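Local coordinates for orphan protein TM0875 (Thermotoga maritima, PDB 1O22), which is of unknown function but adopts a new fold combining alpha helices with a mainly antiparallel beta sheet, at residues Val141-Phe144 with Met145-Phe148. Residues are numbered along the deposited sequence; the frame is centred on the assembly and turned at random. Where two conformers were deposited one is given.
Sequences VEEF and MKYF
Phe148 N donates to Phe144 O over 2.8 Å, and Met145 N reaches Val141 O at 2.9 Å. The two bonds between them in sequence, Lys146 to Glu142 and Tyr147 to Glu143, are longer. Four successive i to i+4 bonds thus fix the spacing at which the side chains meet. On the partly exposed flank, Lys146 bends at its last two torsions and lays its aliphatic end against Glu143, with CE 3.2 Å from OE2; NZ stays 4.2 Å from that same OE2, so the attraction of opposite charges falls short of a salt bridge. Inward, the Phe144 ring lies among three neighbours. Its CG is anti to the backbone N (chi1 169°), which carries the ring along the helix toward the following turn, where CB of Phe148 sits over one face. The selenium of selenomethionine Met145 approaches obliquely, SE lying 3.7 Å from Phe144 CD2 in a Met-aromatic contact. CD2 of Tyr147 comes in obliquely too, 4.0 Å from Phe144 CE1, while the tyrosine hydroxyl is engaged by Asp109. A leucine in place of Phe144 would probably leave a gap beneath Phe148 CB and deprive the Met145 selenium of its aromatic partner. Val141 and Met145 run side by side, CG1 to CG 4.1 Å, and both also touch strands 19-25 and 159-165. Phe144 rests on Ile59 and Leu61 of strand 56-66 and meets the Tyr123 ring edge to face. Val141, Phe144, Met145 and Phe148 form the apolar face of amphipathic helix 137-152, packed on the mixed sheet of this alpha+beta protein, described as a new fold, with Glu143 and Lys146 on the helix's more exposed flank.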
ATOM      1  N   VAL A 141     -11.469 -17.567   1.427  1.00 21.61           N
ATOM      2  CA  VAL A 141     -10.081 -17.509   0.969  1.00 19.18           C
ATOM      3  C   VAL A 141      -9.899 -18.340  -0.303  1.00 20.30           C
ATOM      4  O   VAL A 141      -9.231 -17.884  -1.230  1.00 18.06           O
ATOM      5  CB  VAL A 141      -9.073 -17.915   2.051  1.00 18.93           C
ATOM      6  CG1 VAL A 141      -7.648 -17.996   1.478  1.00 19.13           C
ATOM      7  CG2 VAL A 141      -9.082 -16.872   3.201  1.00 21.09           C
ATOM      8  N   GLU A 142     -10.500 -19.522  -0.371  1.00 21.14           N
ATOM      9  CA  GLU A 142     -10.311 -20.348  -1.553  1.00 22.56           C
ATOM     10  C   GLU A 142     -10.912 -19.693  -2.792  1.00 21.71           C
ATOM     11  O   GLU A 142     -10.314 -19.760  -3.881  1.00 19.83           O
ATOM     12  CB  GLU A 142     -10.862 -21.763  -1.421  0.65 21.57           C
ATOM     13  CG  GLU A 142     -10.657 -22.568  -2.728  0.65 29.78           C
ATOM     14  CD  GLU A 142      -9.179 -22.776  -3.117  0.65 39.71           C
ATOM     15  OE1 GLU A 142      -8.605 -22.011  -3.975  0.65 34.84           O
ATOM     16  OE2 GLU A 142      -8.578 -23.728  -2.556  0.65 43.60           O
ATOM     17  N   GLU A 143     -12.077 -19.058  -2.639  1.00 20.61           N
ATOM     18  CA  GLU A 143     -12.660 -18.297  -3.763  1.00 21.89           C
ATOM     19  C   GLU A 143     -11.756 -17.137  -4.147  1.00 19.81           C
ATOM     20  O   GLU A 143     -11.575 -16.864  -5.318  1.00 18.11           O
ATOM     21  CB  GLU A 143     -14.038 -17.733  -3.435  1.00 23.18           C
ATOM     22  CG  GLU A 143     -15.180 -18.645  -3.799  1.00 43.57           C
ATOM     23  CD  GLU A 143     -15.541 -18.580  -5.280  1.00 58.24           C
ATOM     24  OE1 GLU A 143     -16.234 -17.604  -5.715  1.00 58.07           O
ATOM     25  OE2 GLU A 143     -15.147 -19.526  -6.003  1.00 63.84           O
ATOM     26  N   PHE A 144     -11.272 -16.396  -3.156  1.00 19.40           N
ATOM     27  CA  PHE A 144     -10.396 -15.280  -3.431  1.00 18.42           C
ATOM     28  C   PHE A 144      -9.147 -15.727  -4.215  1.00 18.71           C
ATOM     29  O   PHE A 144      -8.724 -15.025  -5.133  1.00 17.33           O
ATOM     30  CB  PHE A 144      -9.968 -14.526  -2.180  1.00 15.73           C
ATOM     31  CG  PHE A 144      -8.880 -13.575  -2.444  1.00 14.33           C
ATOM     32  CD1 PHE A 144      -9.128 -12.395  -3.124  1.00 16.46           C
ATOM     33  CD2 PHE A 144      -7.575 -13.876  -2.066  1.00 16.64           C
ATOM     34  CE1 PHE A 144      -8.098 -11.513  -3.422  1.00 18.96           C
ATOM     35  CE2 PHE A 144      -6.537 -13.012  -2.386  1.00 22.32           C
ATOM     36  CZ  PHE A 144      -6.796 -11.821  -3.030  1.00 22.91           C
HETATM   37  N   MSE A 145      -8.582 -16.883  -3.845  1.00 19.31           N
HETATM   38  CA  MSE A 145      -7.354 -17.383  -4.452  1.00 20.60           C
HETATM   39  C   MSE A 145      -7.548 -17.836  -5.901  1.00 19.55           C
HETATM   40  O   MSE A 145      -6.647 -17.633  -6.738  1.00 18.20           O
HETATM   41  CB  MSE A 145      -6.678 -18.443  -3.590  1.00 19.49           C
HETATM   42  CG  MSE A 145      -6.082 -17.880  -2.300  1.00 16.09           C
HETATM   43 SE   MSE A 145      -4.868 -16.316  -2.526  1.00 32.79          SE
HETATM   44  CE  MSE A 145      -3.217 -17.369  -3.280  1.00 22.67           C
ATOM     45  N   LYS A 146      -8.750 -18.311  -6.224  1.00 20.24           N
ATOM     46  CA  LYS A 146      -9.095 -18.572  -7.621  1.00 23.26           C
ATOM     47  C   LYS A 146      -9.108 -17.277  -8.414  1.00 20.58           C
ATOM     48  O   LYS A 146      -8.557 -17.226  -9.492  1.00 20.69           O
ATOM     49  CB  LYS A 146     -10.463 -19.209  -7.762  1.00 24.28           C
ATOM     50  CG  LYS A 146     -10.512 -20.685  -7.621  1.00 38.05           C
ATOM     51  CD  LYS A 146     -11.962 -21.174  -7.737  1.00 47.39           C
ATOM     52  CE  LYS A 146     -12.651 -21.429  -6.378  1.00 49.29           C
ATOM     53  NZ  LYS A 146     -12.723 -22.896  -6.007  1.00 44.52           N
ATOM     54  N   TYR A 147      -9.781 -16.251  -7.885  1.00 17.97           N
ATOM     55  CA  TYR A 147      -9.745 -14.919  -8.457  1.00 18.44           C
ATOM     56  C   TYR A 147      -8.314 -14.412  -8.647  1.00 18.74           C
ATOM     57  O   TYR A 147      -7.970 -13.897  -9.730  1.00 15.93           O
ATOM     58  CB  TYR A 147     -10.525 -13.893  -7.597  1.00 18.82           C
ATOM     59  CG  TYR A 147     -10.173 -12.472  -7.942  1.00 19.15           C
ATOM     60  CD1 TYR A 147     -10.766 -11.827  -9.047  1.00 22.78           C
ATOM     61  CD2 TYR A 147      -9.230 -11.770  -7.208  1.00 22.20           C
ATOM     62  CE1 TYR A 147     -10.429 -10.527  -9.386  1.00 16.86           C
ATOM     63  CE2 TYR A 147      -8.875 -10.484  -7.551  1.00 23.63           C
ATOM     64  CZ  TYR A 147      -9.492  -9.852  -8.620  1.00 27.54           C
ATOM     65  OH  TYR A 147      -9.125  -8.545  -8.927  1.00 27.35           O
ATOM     66  N   PHE A 148      -7.505 -14.541  -7.603  1.00 18.06           N
ATOM     67  CA  PHE A 148      -6.139 -14.040  -7.602  1.00 19.91           C
ATOM     68  C   PHE A 148      -5.270 -14.702  -8.699  1.00 18.14           C
ATOM     69  O   PHE A 148      -4.672 -14.034  -9.525  1.00 18.71           O
ATOM     70  CB  PHE A 148      -5.499 -14.201  -6.204  1.00 18.47           C
ATOM     71  CG  PHE A 148      -4.017 -13.850  -6.172  1.00 15.94           C
ATOM     72  CD1 PHE A 148      -3.597 -12.549  -6.079  1.00 18.54           C
ATOM     73  CD2 PHE A 148      -3.056 -14.855  -6.303  1.00 22.09           C
ATOM     74  CE1 PHE A 148      -2.252 -12.235  -6.108  1.00 18.84           C
ATOM     75  CE2 PHE A 148      -1.706 -14.560  -6.301  1.00 18.31           C
ATOM     76  CZ  PHE A 148      -1.296 -13.251  -6.228  1.00 17.66           C
TER